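Local coordinates for tailspike protein (Siphovirus 9NA, PDB 3RIQ) that recognises Salmonella lipopolysaccharide as the tailspike of a siphovirus and probably cleaves the receptor as an endorhamnosidase, at residues K10-V15 with V31-I36; V15-Y20 with I36-N41; T56-A61 with K79-H84. One frame throughout, in Å; residues are numbered along the deposited sequence.

Contact 1 of 3, residues K10-V15 with V31-I36; sequences KFKYSV and VDSLLI
Lys12 and Tyr13 meet Val31 and Asp32 just ahead of the point where strands 14-16 and 33-36 pair in parallel, at the N-terminal end of the right-handed beta-helix. The side chains of Lys12 and Asp32 cross at about a right angle. The lysine chain bends at chi2 (78°) before its far end meets the carboxylate in a salt bridge, NZ to OD2 at 2.8 Å, reached on the syn side and a little out of the carboxylate plane. OD1 of Asp32 also pairs with Lys60 of the second subunit, so this one carboxylate serves a bridge within the chain and a bridge between chains. A water fastens it further, donating to Asp32 OD2 and accepting from Tyr13 N. The Tyr13 ring slants against the isopropyl group of Val31, CD2 lying 4.0 Å from CB; Phe11 of the third subunit meets the same ring edge-to-face.

Beyond these residues the backbones form a short parallel ladder. Ser33 N donates to Tyr13 O, Val15 N to Ser33 O at 3.1 Å, and Leu35 N to Val15 O. Ser14 and Ser33 project from one face of the sheet, their CB atoms 3.9 Å apart, and Lys12 of the third subunit packs on Ser14. From the opposite face Val15 and Leu34 project toward helix 23-29, which covers them through Ala29 and Ala26 respectively. Their side chains cross obliquely, Val15 CG2 touching Leu34 CD1 at 3.8 Å. The ladder is straightest at its last bond: Leu35 N to Val15 O measures 2.8 Å, with 176° at the hydrogen.

Contact 2 of 3, residues V15-Y20 with I36-N41; sequences VKLSDY and IDIDYN
Ser18 is held by Asp37 where two successive turns of the parallel beta-helix leave their strands: residues 17-19 form a short 3-10 segment after strand 14-16, and Asp37 begins the loop after strand 33-36. The polar part of the contact is a two-pronged grip by one carboxylate. Ser18 N donates to the syn lone pair of Asp37 OD1 at 2.9 Å, while the Ser18 hydroxyl donates to OD2 at 2.6 Å, also from the syn side but 16° out of the carboxylate plane. Both oxygens are engaged by the same residue, which should restrain the carboxylate's rotation. Asp37 CG lies between its backbone N and carbonyl carbon (chi1 60°), which turns the acid back toward the 3-10 segment.

Lys16 runs its aliphatic part past Asp37, CD 3.5 Å from OD2, but its ammonium goes elsewhere: NZ makes a salt bridge with Asp19 OD2 and a hydrogen bond to the backbone O of Asp8 of the third subunit.

Apolar packing centres on Leu17, whose CG is anti to the backbone N (chi1 -179°), on a side chain that points toward residues 36-41. Its CD2 branch fits against Ile36 CG2 at 4.0 Å and approaches the backbone O of Ile38. The side chains of Leu17 and Tyr40 cross at about a right angle, the tyrosine's hydroxyl being tied to Glu46 and to Leu23 N. At their meeting point Leu17 CD2 sits 3.7 Å from both Tyr40 CB and Tyr40 CD1.

Contact 3 of 3, residues T56-A61 with K79-H84; sequences TIECKA and KVISPH
Ile81 sets both its methyl carbons, CG2 and CD1, above one side of the flat Glu58 carboxylate, the two residues lying on adjacent rungs of the right-handed parallel beta-helix. Ile81 CG2 is 3.4 Å from Glu58 OE2, and Ile81 CD1 is 3.7 Å from OE1. The bend at Glu58 chi2 (86°) brings the acid group back over its neighbour. The second flat group, the His84 imidazole, turns away from residues 56-61 and is held at both nitrogens, ND1 by Glu162 and NE2 by Thr164.

Strands 56-59 and 79-81 run 7° from parallel with their axes 4.8 Å apart, joined by Ile57 N to Lys79 O, Ile81 N to Ile57 O and Cys59 N to Ile81 O. Thr56, Glu58, Lys79 and Ile81 project from one face. There Thr56 CG2 also touches Ile81 CD1, and Thr56 OG1 accepts a bond from Lys60 of the second subunit. Ile57 and Val80 project from the other face, their CD1 and CG2 atoms 4.3 Å apart, and Trp71 packs on both.

After Ile81 the regular ladder ends, although Cys59 still packs against Ser82 and Pro83. Ser82, with positive phi (52°), interrupts the second strand, and water takes over: one molecule donates to Ala61 O at 2.7 Å and accepts from His84 N. Cys59 points toward residues 79-84, its SG meeting Pro83 at CA (3.7 Å) and CB (3.9 Å).

In the fold
The three contacts follow the first rungs of the beta-helix. Contact 1 pairs strand 14-16 with 33-36, strand 33-36 pairs in turn with 56-59, and contact 3 continues to 79-87; contact 2 joins the loops that leave the first two rungs. Centres lie about 13 Å apart between contacts 1 and 2 and between 1 and 3, and about 11 Å between 2 and 3. Leu35 O to Leu17 N (2.9 Å) probably bonds contact 1 to contact 2, as Leu34 O to Glu58 N (2.8 Å) does contact 1 to contact 3. All three touch the third subunit, so this N-terminal end is also part of the trimer interface.

Contact 1 of 3, residues K10-V15 with V31-I36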
loop_
_atom_site.group_PDB
_atom_site.type_symbol
_atom_site.label_atom_id
_atom_site.label_comp_id
_atom_site.label_asym_id
_atom_site.label_seq_id
_atom_site.Cartn_x
_atom_site.Cartn_y
_atom_site.Cartn_z
ATOM N N LYS A 10 40.395 9.462 -30.519
ATOM C CA LYS A 10 39.082 10.010 -30.841
ATOM C C LYS A 10 37.947 9.002 -30.910
ATOM O O LYS A 10 36.789 9.414 -30.968
ATOM C CB LYS A 10 39.120 10.820 -32.140
ATOM C CG LYS A 10 39.329 10.018 -33.369
ATOM C CD LYS A 10 39.519 10.913 -34.603
ATOM C CE LYS A 10 38.300 11.744 -34.996
ATOM N NZ LYS A 10 38.527 12.336 -36.368
ATOM N N PHE A 11 38.258 7.707 -30.905
ATOM C CA PHE A 11 37.206 6.680 -31.070
ATOM C C PHE A 11 37.090 5.761 -29.854
ATOM O O PHE A 11 38.076 5.494 -29.130
ATOM C CB PHE A 11 37.490 5.805 -32.282
ATOM C CG PHE A 11 37.504 6.556 -33.589
ATOM C CD1 PHE A 11 36.476 7.448 -33.916
ATOM C CD2 PHE A 11 38.528 6.342 -34.516
ATOM C CE1 PHE A 11 36.503 8.120 -35.177
ATOM C CE2 PHE A 11 38.566 7.024 -35.718
ATOM C CZ PHE A 11 37.540 7.918 -36.055
ATOM N N LYS A 12 35.861 5.337 -29.592
ATOM C CA LYS A 12 35.565 4.430 -28.486
ATOM C C LYS A 12 36.157 3.029 -28.715
ATOM O O LYS A 12 35.983 2.462 -29.783
ATOM C CB LYS A 12 34.027 4.313 -28.426
ATOM C CG LYS A 12 33.471 3.361 -27.407
ATOM C CD LYS A 12 33.490 3.946 -26.046
ATOM C CE LYS A 12 32.576 3.128 -25.077
ATOM N NZ LYS A 12 32.774 3.594 -23.701
ATOM N N TYR A 13 36.841 2.473 -27.717
ATOM C CA TYR A 13 37.354 1.105 -27.799
ATOM C C TYR A 13 36.276 0.071 -27.577
ATOM O O TYR A 13 35.587 0.074 -26.534
ATOM C CB TYR A 13 38.467 0.894 -26.776
ATOM C CG TYR A 13 39.826 1.502 -27.177
ATOM C CD1 TYR A 13 39.971 2.863 -27.520
ATOM C CD2 TYR A 13 40.939 0.701 -27.241
ATOM C CE1 TYR A 13 41.229 3.397 -27.904
ATOM C CE2 TYR A 13 42.172 1.196 -27.623
ATOM C CZ TYR A 13 42.329 2.532 -27.942
ATOM O OH TYR A 13 43.592 2.936 -28.278
ATOM N N SER A 14 36.134 -0.819 -28.563
ATOM C CA SER A 14 35.246 -1.966 -28.443
ATOM C C SER A 14 35.835 -3.099 -29.254
ATOM O O SER A 14 36.366 -2.870 -30.361
ATOM C CB SER A 14 33.833 -1.608 -28.943
ATOM O OG SER A 14 32.973 -2.722 -28.780
ATOM N N VAL A 15 35.770 -4.299 -28.696
ATOM C CA VAL A 15 36.063 -5.497 -29.467
ATOM C C VAL A 15 34.785 -6.290 -29.614
ATOM O O VAL A 15 33.869 -6.154 -28.784
ATOM C CB VAL A 15 37.130 -6.395 -28.787
ATOM C CG1 VAL A 15 38.493 -5.658 -28.701
ATOM C CG2 VAL A 15 36.641 -6.903 -27.448
ATOM N N VAL A 31 39.319 -3.689 -23.926
ATOM C CA VAL A 31 39.839 -2.577 -23.120
ATOM C C VAL A 31 38.724 -1.827 -22.390
ATOM O O VAL A 31 38.815 -1.529 -21.186
ATOM C CB VAL A 31 40.626 -1.574 -24.017
ATOM C CG1 VAL A 31 41.092 -0.383 -23.212
ATOM C CG2 VAL A 31 41.837 -2.313 -24.670
ATOM N N ASP A 32 37.676 -1.510 -23.130
ATOM C CA ASP A 32 36.559 -0.684 -22.614
ATOM C C ASP A 32 35.265 -1.487 -22.822
ATOM O O ASP A 32 34.650 -1.939 -21.865
ATOM C CB ASP A 32 36.557 0.617 -23.400
ATOM C CG ASP A 32 35.409 1.566 -23.038
ATOM O OD1 ASP A 32 34.512 1.201 -22.244
ATOM O OD2 ASP A 32 35.379 2.680 -23.617
ATOM N N SER A 33 34.867 -1.662 -24.081
ATOM C CA SER A 33 33.649 -2.405 -24.387
ATOM C C SER A 33 33.902 -3.739 -25.088
ATOM O O SER A 33 34.903 -3.910 -25.780
ATOM C CB SER A 33 32.726 -1.507 -25.192
ATOM O OG SER A 33 32.403 -0.377 -24.404
ATOM N N LEU A 34 32.980 -4.679 -24.881
ATOM C CA LEU A 34 33.025 -6.022 -25.445
ATOM C C LEU A 34 31.636 -6.279 -26.000
ATOM O O LEU A 34 30.669 -6.314 -25.232
ATOM C CB LEU A 34 33.442 -7.053 -24.369
ATOM C CG LEU A 34 33.168 -8.531 -24.700
ATOM C CD1 LEU A 34 33.785 -8.973 -26.021
ATOM C CD2 LEU A 34 33.654 -9.371 -23.517
ATOM N N LEU A 35 31.528 -6.395 -27.318
ATOM C CA LEU A 35 30.233 -6.603 -27.977
ATOM C C LEU A 35 30.012 -8.083 -28.275
ATOM O O LEU A 35 30.841 -8.703 -28.940
ATOM C CB LEU A 35 30.164 -5.766 -29.270
ATOM C CG LEU A 35 28.924 -5.995 -30.145
ATOM C CD1 LEU A 35 27.705 -5.371 -29.438
ATOM C CD2 LEU A 35 29.135 -5.382 -31.536
ATOM N N ILE A 36 28.910 -8.643 -27.783
ATOM C CA ILE A 36 28.553 -10.047 -28.119
ATOM C C ILE A 36 27.625 -9.957 -29.331
ATOM O O ILE A 36 26.412 -9.801 -29.186
ATOM C CB ILE A 36 27.901 -10.785 -26.929
ATOM C CG1 ILE A 36 28.738 -10.611 -25.632
ATOM C CG2 ILE A 36 27.661 -12.247 -27.270
ATOM C CD1 ILE A 36 30.122 -11.200 -25.669
HETATM O O HOH W 1 37.307 3.811 -25.121
#

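Contact 2 of 3, residues V15-Y20 with I36-N41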
loop_
_atom_site.group_PDB
_atom_site.type_symbol
_atom_site.label_atom_id
_atom_site.label_comp_id
_atom_site.label_asym_id
_atom_site.label_seq_id
_atom_site.Cartn_x
_atom_site.Cartn_y
_atom_site.Cartn_z
ATOM N N VAL A 15 35.770 -4.299 -28.696
ATOM C CA VAL A 15 36.063 -5.497 -29.467
ATOM C C VAL A 15 34.785 -6.290 -29.614
ATOM O O VAL A 15 33.869 -6.154 -28.784
ATOM C CB VAL A 15 37.130 -6.395 -28.787
ATOM C CG1 VAL A 15 38.493 -5.658 -28.701
ATOM C CG2 VAL A 15 36.641 -6.903 -27.448
ATOM N N LYS A 16 34.703 -7.119 -30.647
ATOM C CA LYS A 16 33.479 -7.893 -30.873
ATOM C C LYS A 16 33.778 -9.364 -30.974
ATOM O O LYS A 16 34.790 -9.771 -31.578
ATOM C CB LYS A 16 32.697 -7.388 -32.100
ATOM C CG LYS A 16 33.484 -7.578 -33.384
ATOM C CD LYS A 16 32.839 -6.877 -34.582
ATOM C CE LYS A 16 33.422 -5.521 -34.791
ATOM N NZ LYS A 16 34.845 -5.524 -35.257
ATOM N N LEU A 17 32.881 -10.176 -30.417
ATOM C CA LEU A 17 33.104 -11.611 -30.345
ATOM C C LEU A 17 33.360 -12.249 -31.711
ATOM O O LEU A 17 34.151 -13.197 -31.794
ATOM C CB LEU A 17 31.928 -12.296 -29.642
ATOM C CG LEU A 17 32.037 -13.827 -29.462
ATOM C CD1 LEU A 17 33.278 -14.222 -28.646
ATOM C CD2 LEU A 17 30.771 -14.301 -28.740
ATOM N N SER A 18 32.686 -11.759 -32.761
ATOM C CA SER A 18 32.815 -12.378 -34.086
ATOM C C SER A 18 34.232 -12.276 -34.669
ATOM O O SER A 18 34.532 -12.970 -35.645
ATOM C CB SER A 18 31.779 -11.816 -35.066
ATOM O OG SER A 18 32.064 -10.457 -35.309
ATOM N N ASP A 19 35.103 -11.455 -34.056
ATOM C CA ASP A 19 36.504 -11.358 -34.496
ATOM C C ASP A 19 37.403 -12.464 -33.885
ATOM O O ASP A 19 38.594 -12.536 -34.200
ATOM C CB ASP A 19 37.053 -9.978 -34.123
ATOM C CG ASP A 19 36.578 -8.878 -35.060
ATOM O OD1 ASP A 19 36.269 -9.157 -36.263
ATOM O OD2 ASP A 19 36.566 -7.697 -34.609
ATOM N N TYR A 20 36.840 -13.292 -33.001
ATOM C CA TYR A 20 37.615 -14.304 -32.231
ATOM C C TYR A 20 36.961 -15.681 -32.285
ATOM O O TYR A 20 35.773 -15.814 -32.611
ATOM C CB TYR A 20 37.825 -13.867 -30.763
ATOM C CG TYR A 20 38.297 -12.439 -30.703
ATOM C CD1 TYR A 20 39.651 -12.127 -30.830
ATOM C CD2 TYR A 20 37.381 -11.392 -30.618
ATOM C CE1 TYR A 20 40.082 -10.817 -30.853
ATOM C CE2 TYR A 20 37.806 -10.069 -30.641
ATOM C CZ TYR A 20 39.153 -9.785 -30.782
ATOM O OH TYR A 20 39.552 -8.456 -30.836
ATOM N N ILE A 36 28.910 -8.643 -27.783
ATOM C CA ILE A 36 28.553 -10.047 -28.119
ATOM C C ILE A 36 27.625 -9.957 -29.331
ATOM O O ILE A 36 26.412 -9.801 -29.186
ATOM C CB ILE A 36 27.901 -10.785 -26.929
ATOM C CG1 ILE A 36 28.738 -10.611 -25.632
ATOM C CG2 ILE A 36 27.661 -12.247 -27.270
ATOM C CD1 ILE A 36 30.122 -11.200 -25.669
ATOM N N ASP A 37 28.218 -10.020 -30.536
ATOM C CA ASP A 37 27.462 -9.783 -31.775
ATOM C C ASP A 37 27.005 -11.056 -32.491
ATOM O O ASP A 37 26.309 -10.955 -33.484
ATOM C CB ASP A 37 28.260 -8.867 -32.734
ATOM C CG ASP A 37 29.611 -9.453 -33.139
ATOM O OD1 ASP A 37 30.198 -10.276 -32.388
ATOM O OD2 ASP A 37 30.106 -9.040 -34.225
ATOM N N ILE A 38 27.404 -12.229 -32.000
ATOM C CA ILE A 38 26.977 -13.503 -32.581
ATOM C C ILE A 38 26.770 -14.484 -31.439
ATOM O O ILE A 38 27.369 -14.351 -30.363
ATOM C CB ILE A 38 27.967 -14.063 -33.643
ATOM C CG1 ILE A 38 29.377 -14.243 -33.066
ATOM C CG2 ILE A 38 27.957 -13.200 -34.932
ATOM C CD1 ILE A 38 30.268 -15.092 -33.946
ATOM N N ASP A 39 25.865 -15.442 -31.646
ATOM C CA ASP A 39 25.587 -16.434 -30.599
ATOM C C ASP A 39 26.889 -17.199 -30.279
ATOM O O ASP A 39 27.713 -17.456 -31.172
ATOM C CB ASP A 39 24.543 -17.441 -31.063
ATOM C CG ASP A 39 23.137 -16.902 -31.061
ATOM O OD1 ASP A 39 22.849 -15.822 -30.492
ATOM O OD2 ASP A 39 22.297 -17.579 -31.670
ATOM N N TYR A 40 27.066 -17.546 -29.013
ATOM C CA TYR A 40 28.271 -18.194 -28.554
ATOM C C TYR A 40 27.932 -19.521 -27.899
ATOM O O TYR A 40 27.178 -19.566 -26.920
ATOM C CB TYR A 40 28.989 -17.292 -27.547
ATOM C CG TYR A 40 30.313 -17.846 -27.130
ATOM C CD1 TYR A 40 31.381 -17.881 -28.027
ATOM C CD2 TYR A 40 30.490 -18.398 -25.868
ATOM C CE1 TYR A 40 32.600 -18.422 -27.667
ATOM C CE2 TYR A 40 31.713 -18.931 -25.482
ATOM C CZ TYR A 40 32.766 -18.926 -26.391
ATOM O OH TYR A 40 34.009 -19.410 -26.067
ATOM N N ASN A 41 28.495 -20.595 -28.446
ATOM C CA ASN A 41 28.291 -21.941 -27.923
ATOM C C ASN A 41 29.399 -22.284 -26.949
ATOM O O ASN A 41 30.552 -22.572 -27.363
ATOM C CB ASN A 41 28.249 -22.920 -29.101
ATOM C CG ASN A 41 27.012 -22.752 -29.932
ATOM O OD1 ASN A 41 27.051 -22.234 -31.047
ATOM N ND2 ASN A 41 25.902 -23.180 -29.394
#

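Contact 3 of 3, residues T56-A61 with K79-H84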
loop_
_atom_site.group_PDB
_atom_site.type_symbol
_atom_site.label_atom_id
_atom_site.label_comp_id
_atom_site.label_asym_id
_atom_site.label_seq_id
_atom_site.Cartn_x
_atom_site.Cartn_y
_atom_site.Cartn_z
ATOM N N THR A 56 32.282 -2.815 -20.259
ATOM C CA THR A 56 30.884 -2.774 -20.661
ATOM C C THR A 56 30.667 -3.955 -21.577
ATOM O O THR A 56 31.252 -3.996 -22.666
ATOM C CB THR A 56 30.617 -1.472 -21.423
ATOM O OG1 THR A 56 31.018 -0.362 -20.609
ATOM C CG2 THR A 56 29.123 -1.346 -21.777
ATOM N N ILE A 57 29.893 -4.952 -21.135
ATOM C CA ILE A 57 29.671 -6.166 -21.953
ATOM C C ILE A 57 28.287 -6.036 -22.594
ATOM O O ILE A 57 27.246 -6.197 -21.917
ATOM C CB ILE A 57 29.818 -7.466 -21.135
ATOM C CG1 ILE A 57 31.217 -7.509 -20.521
ATOM C CG2 ILE A 57 29.559 -8.683 -22.044
ATOM C CD1 ILE A 57 31.517 -8.687 -19.637
ATOM N N GLU A 58 28.275 -5.660 -23.870
ATOM C CA GLU A 58 27.032 -5.310 -24.558
ATOM C C GLU A 58 26.537 -6.540 -25.298
ATOM O O GLU A 58 27.172 -6.973 -26.263
ATOM C CB GLU A 58 27.304 -4.160 -25.554
ATOM C CG GLU A 58 26.072 -3.752 -26.349
ATOM C CD GLU A 58 25.234 -2.738 -25.637
ATOM O OE1 GLU A 58 25.764 -1.669 -25.323
ATOM O OE2 GLU A 58 24.046 -2.989 -25.417
ATOM N N CYS A 59 25.440 -7.151 -24.849
ATOM C CA CYS A 59 25.018 -8.434 -25.453
ATOM C C CYS A 59 23.939 -8.237 -26.505
ATOM O O CYS A 59 22.856 -7.655 -26.231
ATOM C CB CYS A 59 24.524 -9.396 -24.387
ATOM S SG CYS A 59 25.779 -9.706 -23.107
ATOM N N LYS A 60 24.245 -8.684 -27.726
ATOM C CA LYS A 60 23.274 -8.629 -28.832
ATOM C C LYS A 60 23.064 -10.009 -29.433
ATOM O O LYS A 60 22.654 -10.132 -30.598
ATOM C CB LYS A 60 23.700 -7.617 -29.910
ATOM C CG LYS A 60 23.748 -6.167 -29.393
ATOM C CD LYS A 60 23.941 -5.130 -30.486
ATOM C CE LYS A 60 23.838 -3.742 -29.937
ATOM N NZ LYS A 60 23.768 -2.703 -31.028
ATOM N N ALA A 61 23.320 -11.033 -28.628
ATOM C CA ALA A 61 23.181 -12.431 -29.042
ATOM C C ALA A 61 23.244 -13.279 -27.776
ATOM O O ALA A 61 23.343 -12.708 -26.684
ATOM C CB ALA A 61 24.296 -12.796 -30.034
ATOM N N LYS A 79 29.524 -3.397 -16.247
ATOM C CA LYS A 79 28.102 -3.535 -16.520
ATOM C C LYS A 79 27.887 -4.580 -17.598
ATOM O O LYS A 79 28.662 -4.614 -18.570
ATOM C CB LYS A 79 27.489 -2.193 -16.959
ATOM C CG LYS A 79 25.963 -2.205 -17.094
ATOM C CD LYS A 79 25.446 -0.820 -17.505
ATOM C CE LYS A 79 25.491 0.173 -16.323
ATOM N NZ LYS A 79 25.180 1.609 -16.739
ATOM N N VAL A 80 26.861 -5.416 -17.434
ATOM C CA VAL A 80 26.545 -6.472 -18.391
ATOM C C VAL A 80 25.132 -6.208 -18.904
ATOM O O VAL A 80 24.140 -6.195 -18.125
ATOM C CB VAL A 80 26.671 -7.883 -17.729
ATOM C CG1 VAL A 80 26.441 -8.988 -18.770
ATOM C CG2 VAL A 80 28.061 -8.052 -17.082
ATOM N N ILE A 81 25.034 -5.942 -20.205
ATOM C CA ILE A 81 23.809 -5.379 -20.792
ATOM C C ILE A 81 23.080 -6.431 -21.624
ATOM O O ILE A 81 23.605 -6.943 -22.628
ATOM C CB ILE A 81 24.159 -4.166 -21.683
ATOM C CG1 ILE A 81 24.970 -3.144 -20.861
ATOM C CG2 ILE A 81 22.908 -3.532 -22.271
ATOM C CD1 ILE A 81 25.439 -1.951 -21.664
ATOM N N SER A 82 21.885 -6.773 -21.161
ATOM C CA SER A 82 20.990 -7.728 -21.824
ATOM C C SER A 82 21.605 -9.081 -22.186
ATOM O O SER A 82 21.377 -9.579 -23.268
ATOM C CB SER A 82 20.389 -7.125 -23.078
ATOM O OG SER A 82 19.719 -5.903 -22.784
ATOM N N PRO A 83 22.294 -9.732 -21.260
ATOM C CA PRO A 83 22.733 -11.083 -21.586
ATOM C C PRO A 83 21.557 -12.042 -21.650
ATOM O O PRO A 83 20.489 -11.761 -21.118
ATOM C CB PRO A 83 23.601 -11.446 -20.381
ATOM C CG PRO A 83 22.988 -10.655 -19.248
ATOM C CD PRO A 83 22.598 -9.371 -19.860
ATOM N N HIS A 84 21.780 -13.162 -22.330
ATOM C CA HIS A 84 20.760 -14.205 -22.477
ATOM C C HIS A 84 21.395 -15.589 -22.379
ATOM O O HIS A 84 22.183 -15.954 -23.235
ATOM C CB HIS A 84 20.044 -14.055 -23.828
ATOM C CG HIS A 84 18.836 -14.933 -23.986
ATOM N ND1 HIS A 84 17.643 -14.451 -24.480
ATOM C CD2 HIS A 84 18.636 -16.259 -23.754
ATOM C CE1 HIS A 84 16.759 -15.442 -24.528
ATOM N NE2 HIS A 84 17.344 -16.550 -24.114
HETATM O O HOH W 2 24.095 -12.976 -24.105
HETATM O O HOH W 3 21.259 -10.769 -25.874
#